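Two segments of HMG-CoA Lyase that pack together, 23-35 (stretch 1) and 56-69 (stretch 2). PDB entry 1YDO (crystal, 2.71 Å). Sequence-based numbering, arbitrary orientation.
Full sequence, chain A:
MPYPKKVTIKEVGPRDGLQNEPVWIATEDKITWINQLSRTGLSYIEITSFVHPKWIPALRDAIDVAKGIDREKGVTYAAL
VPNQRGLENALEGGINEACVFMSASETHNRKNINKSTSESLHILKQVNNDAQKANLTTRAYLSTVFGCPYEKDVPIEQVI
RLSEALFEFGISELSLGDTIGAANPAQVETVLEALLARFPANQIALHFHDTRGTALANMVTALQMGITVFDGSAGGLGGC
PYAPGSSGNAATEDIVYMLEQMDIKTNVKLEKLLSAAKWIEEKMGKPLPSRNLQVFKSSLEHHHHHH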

# COMPACT_ATOMS: atom_id res chain seq x y z
N VAL A 23 -2.56 -12.56 21.09
CA VAL A 23 -1.65 -12.34 22.21
C VAL A 23 -2.29 -11.43 23.22
O VAL A 23 -2.92 -10.44 22.86
CB VAL A 23 -0.35 -11.70 21.75
CG1 VAL A 23 0.56 -11.49 22.96
CG2 VAL A 23 0.33 -12.59 20.69
N TRP A 24 -2.14 -11.75 24.50
CA TRP A 24 -2.74 -10.90 25.51
C TRP A 24 -1.77 -9.83 26.01
O TRP A 24 -0.67 -10.13 26.47
CB TRP A 24 -3.25 -11.74 26.69
CG TRP A 24 -4.00 -10.91 27.71
CD1 TRP A 24 -5.24 -10.35 27.57
CD2 TRP A 24 -3.53 -10.52 29.00
NE1 TRP A 24 -5.57 -9.63 28.71
CE2 TRP A 24 -4.53 -9.72 29.60
CE3 TRP A 24 -2.35 -10.77 29.72
CZ2 TRP A 24 -4.39 -9.16 30.87
CZ3 TRP A 24 -2.21 -10.22 30.99
CH2 TRP A 24 -3.23 -9.42 31.55
N ILE A 25 -2.19 -8.58 25.90
CA ILE A 25 -1.39 -7.47 26.37
C ILE A 25 -1.82 -7.15 27.79
O ILE A 25 -3.00 -6.92 28.05
CB ILE A 25 -1.61 -6.22 25.50
CG1 ILE A 25 -1.16 -6.49 24.07
CG2 ILE A 25 -0.87 -5.02 26.12
CD1 ILE A 25 0.32 -6.79 23.96
N ALA A 26 -0.87 -7.15 28.70
CA ALA A 26 -1.17 -6.86 30.09
C ALA A 26 -2.07 -5.64 30.16
O ALA A 26 -1.84 -4.65 29.48
CB ALA A 26 0.09 -6.62 30.86
N THR A 27 -3.09 -5.74 31.00
CA THR A 27 -4.05 -4.67 31.19
C THR A 27 -3.32 -3.35 31.41
O THR A 27 -3.71 -2.33 30.85
CB THR A 27 -4.97 -4.99 32.38
OG1 THR A 27 -5.87 -3.90 32.63
CG2 THR A 27 -4.14 -5.28 33.63
N GLU A 28 -2.24 -3.36 32.19
CA GLU A 28 -1.51 -2.11 32.43
C GLU A 28 -0.89 -1.58 31.16
O GLU A 28 -1.10 -0.42 30.80
CB GLU A 28 -0.43 -2.32 33.50
CG GLU A 28 -1.00 -2.66 34.88
CD GLU A 28 -2.08 -1.67 35.32
OE1 GLU A 28 -1.79 -0.46 35.42
OE2 GLU A 28 -3.23 -2.13 35.56
N ASP A 29 -0.13 -2.42 30.47
CA ASP A 29 0.53 -2.04 29.23
C ASP A 29 -0.44 -1.36 28.27
O ASP A 29 -0.08 -0.40 27.59
CB ASP A 29 1.14 -3.26 28.55
CG ASP A 29 2.35 -3.78 29.27
OD1 ASP A 29 2.82 -4.90 28.94
OD2 ASP A 29 2.85 -3.07 30.17
N LYS A 30 -1.66 -1.87 28.19
CA LYS A 30 -2.64 -1.28 27.30
C LYS A 30 -2.73 0.20 27.66
O LYS A 30 -2.59 1.07 26.79
CB LYS A 30 -4.02 -1.92 27.47
CG LYS A 30 -4.18 -3.32 26.87
CD LYS A 30 -5.67 -3.67 26.84
CE LYS A 30 -5.97 -5.07 26.28
NZ LYS A 30 -5.59 -6.19 27.18
N ILE A 31 -2.93 0.48 28.94
CA ILE A 31 -3.03 1.85 29.42
C ILE A 31 -1.80 2.64 29.03
O ILE A 31 -1.90 3.72 28.44
CB ILE A 31 -3.17 1.88 30.94
CG1 ILE A 31 -4.40 1.07 31.34
CG2 ILE A 31 -3.29 3.32 31.43
CD1 ILE A 31 -4.54 0.89 32.82
N THR A 32 -0.63 2.11 29.35
CA THR A 32 0.61 2.79 29.03
C THR A 32 0.70 3.16 27.55
O THR A 32 1.20 4.23 27.21
CB THR A 32 1.80 1.93 29.38
OG1 THR A 32 1.63 1.34 30.67
CG2 THR A 32 3.05 2.77 29.37
N TRP A 33 0.21 2.27 26.69
CA TRP A 33 0.25 2.50 25.24
C TRP A 33 -0.79 3.50 24.76
O TRP A 33 -0.52 4.30 23.86
CB TRP A 33 0.04 1.19 24.48
CG TRP A 33 0.13 1.33 23.01
CD1 TRP A 33 1.15 1.88 22.30
CD2 TRP A 33 -0.81 0.84 22.05
NE1 TRP A 33 0.91 1.77 20.95
CE2 TRP A 33 -0.29 1.13 20.78
CE3 TRP A 33 -2.03 0.18 22.15
CZ2 TRP A 33 -0.96 0.79 19.61
CZ3 TRP A 33 -2.70 -0.17 20.98
CH2 TRP A 33 -2.16 0.14 19.73
N ILE A 34 -1.98 3.43 25.36
CA ILE A 34 -3.07 4.33 25.01
C ILE A 34 -2.72 5.73 25.48
O ILE A 34 -3.19 6.71 24.90
CB ILE A 34 -4.39 3.87 25.65
CG1 ILE A 34 -4.78 2.49 25.10
CG2 ILE A 34 -5.50 4.87 25.36
CD1 ILE A 34 -6.12 1.97 25.59
N ASN A 35 -1.90 5.81 26.52
CA ASN A 35 -1.48 7.10 27.04
C ASN A 35 -0.63 7.78 25.99
O ASN A 35 -0.84 8.95 25.68
CB ASN A 35 -0.69 6.91 28.33
CG ASN A 35 -1.60 6.67 29.52
OD1 ASN A 35 -1.13 6.31 30.60
ND2 ASN A 35 -2.91 6.87 29.33
N ILE A 56 -14.52 -11.73 23.49
CA ILE A 56 -13.31 -10.95 23.26
C ILE A 56 -12.37 -11.00 24.46
O ILE A 56 -12.05 -9.98 25.08
CB ILE A 56 -13.67 -9.50 22.93
CG1 ILE A 56 -14.54 -8.92 24.05
CG2 ILE A 56 -14.40 -9.46 21.59
CD1 ILE A 56 -14.89 -7.45 23.87
N PRO A 57 -11.88 -12.20 24.78
CA PRO A 57 -10.97 -12.41 25.91
C PRO A 57 -9.74 -11.51 25.91
O PRO A 57 -9.18 -11.23 26.97
CB PRO A 57 -10.62 -13.89 25.81
CG PRO A 57 -10.69 -14.14 24.33
CD PRO A 57 -11.95 -13.42 23.95
N ALA A 58 -9.34 -11.05 24.73
CA ALA A 58 -8.17 -10.18 24.61
C ALA A 58 -8.47 -8.79 25.17
O ALA A 58 -7.56 -8.01 25.47
CB ALA A 58 -7.74 -10.07 23.16
N LEU A 59 -9.74 -8.48 25.32
CA LEU A 59 -10.13 -7.19 25.84
C LEU A 59 -11.10 -7.34 27.01
O LEU A 59 -12.06 -6.59 27.13
CB LEU A 59 -10.76 -6.36 24.72
CG LEU A 59 -9.83 -5.91 23.57
CD1 LEU A 59 -10.65 -5.23 22.48
CD2 LEU A 59 -8.76 -4.96 24.11
N ARG A 60 -10.84 -8.31 27.87
CA ARG A 60 -11.70 -8.53 29.03
C ARG A 60 -11.54 -7.42 30.06
O ARG A 60 -12.38 -7.27 30.95
CB ARG A 60 -11.41 -9.89 29.67
CG ARG A 60 -9.95 -10.22 29.83
CD ARG A 60 -9.78 -11.70 30.16
NE ARG A 60 -8.39 -12.18 30.05
CZ ARG A 60 -7.42 -11.96 30.93
NH1 ARG A 60 -7.66 -11.26 32.03
NH2 ARG A 60 -6.20 -12.45 30.72
N ASP A 61 -10.48 -6.63 29.92
CA ASP A 61 -10.21 -5.55 30.85
C ASP A 61 -10.75 -4.21 30.37
O ASP A 61 -10.22 -3.16 30.73
CB ASP A 61 -8.69 -5.44 31.10
CG ASP A 61 -7.88 -5.33 29.82
OD1 ASP A 61 -6.64 -5.43 29.91
OD2 ASP A 61 -8.47 -5.14 28.73
N ALA A 62 -11.81 -4.26 29.59
CA ALA A 62 -12.40 -3.04 29.06
C ALA A 62 -12.70 -1.99 30.13
O ALA A 62 -12.18 -0.87 30.08
CB ALA A 62 -13.69 -3.36 28.29
N ILE A 63 -13.54 -2.35 31.10
CA ILE A 63 -13.91 -1.43 32.17
C ILE A 63 -12.70 -0.91 32.95
O ILE A 63 -12.68 0.23 33.40
CB ILE A 63 -14.91 -2.08 33.14
CG1 ILE A 63 -14.53 -3.54 33.42
CG2 ILE A 63 -16.32 -1.96 32.59
CD1 ILE A 63 -14.79 -4.50 32.25
N ASP A 64 -11.69 -1.77 33.11
CA ASP A 64 -10.48 -1.39 33.83
C ASP A 64 -9.64 -0.38 33.03
O ASP A 64 -9.17 0.63 33.58
CB ASP A 64 -9.63 -2.64 34.12
CG ASP A 64 -10.26 -3.56 35.16
OD1 ASP A 64 -10.48 -3.12 36.31
OD2 ASP A 64 -10.54 -4.73 34.82
N VAL A 65 -9.47 -0.64 31.74
CA VAL A 65 -8.69 0.26 30.91
C VAL A 65 -9.41 1.57 30.71
O VAL A 65 -8.79 2.63 30.66
CB VAL A 65 -8.37 -0.37 29.51
CG1 VAL A 65 -9.65 -0.69 28.77
CG2 VAL A 65 -7.52 0.60 28.68
N ALA A 66 -10.73 1.51 30.62
CA ALA A 66 -11.53 2.70 30.40
C ALA A 66 -11.37 3.72 31.53
O ALA A 66 -11.64 4.91 31.34
CB ALA A 66 -13.01 2.33 30.24
N LYS A 67 -10.92 3.25 32.70
CA LYS A 67 -10.73 4.12 33.86
C LYS A 67 -9.26 4.34 34.16
O LYS A 67 -8.91 5.14 35.02
CB LYS A 67 -11.40 3.51 35.10
CG LYS A 67 -12.91 3.46 35.02
CD LYS A 67 -13.51 2.74 36.22
CE LYS A 67 -15.03 2.73 36.17
NZ LYS A 67 -15.63 1.93 37.28
N GLY A 68 -8.39 3.62 33.45
CA GLY A 68 -6.97 3.76 33.67
C GLY A 68 -6.27 4.81 32.81
O GLY A 68 -5.32 5.46 33.26
N ILE A 69 -6.73 4.97 31.57
CA ILE A 69 -6.13 5.93 30.64
C ILE A 69 -6.01 7.33 31.22
O ILE A 69 -6.73 7.70 32.15
CB ILE A 69 -6.93 6.03 29.34
CG1 ILE A 69 -8.31 6.64 29.62
CG2 ILE A 69 -7.08 4.65 28.70
CD1 ILE A 69 -9.04 7.12 28.38

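The two stretches join through a mixed contact, in which a buried lysine–aspartate salt bridge lies between a tryptophan–arginine stack and a small cluster of aliphatic side chains. Helices 27-35 and 62-68 run in broadly the same direction, at 39°, with their axes 9.4 Å apart at closest approach, and the contact buries 630 Å² in total.

Lys30 supplies the polar centre. Its CA-to-CB bond points toward stretch 2, and the chain leaves CB through chi1 m, runs extended through chi2 and chi3 (both t) and turns at chi4 (72°), bringing NZ to 3.0 Å from Asp61 OD1, the short arm of the salt bridge; the bond from NZ to Asp61 OD2, at 3.4 Å, is weak. The same ammonium group donates to Ala58 O (NZ to O, 3.2 Å) and, within its own stretch, to Ile25 O (NZ to O, 2.8 Å). One buried charge is thus met by a carboxylate and two carbonyl oxygens, and it ties the loop before helix 27-35 to the segment leading into helix 62-68. The aliphatic part of Lys30 also packs, with CE 3.5 Å from Leu59 CD2. Asp61 sits close against Thr27 as well, its OD1 lying 3.0 Å from Thr27 CB.

On the exposed side, the guanidinium of Arg60 lies flat on Trp24, with planes at 11° and centres 4.1 Å apart. Arg60 CZ is 30° off the normal of the five-membered ring, so the cation-pi contact is off-centre.

Farther along the helices the contact becomes apolar. Val65 CG2 lies 3.7 Å from Ile34 CD1 and 4.1 Å from Ile31 CG1, while Ile34 CG2 meets Ile69 CG2 at 3.7 Å. Ile31 CG2 is 3.5 Å from Gly68 O. The absence of a side chain on Gly68 leaves room for Ile31 CD1, 3.9 Å from Gly68 CA; an ideal CB would fall 2.4 Å from Ile31 CD1, a clash.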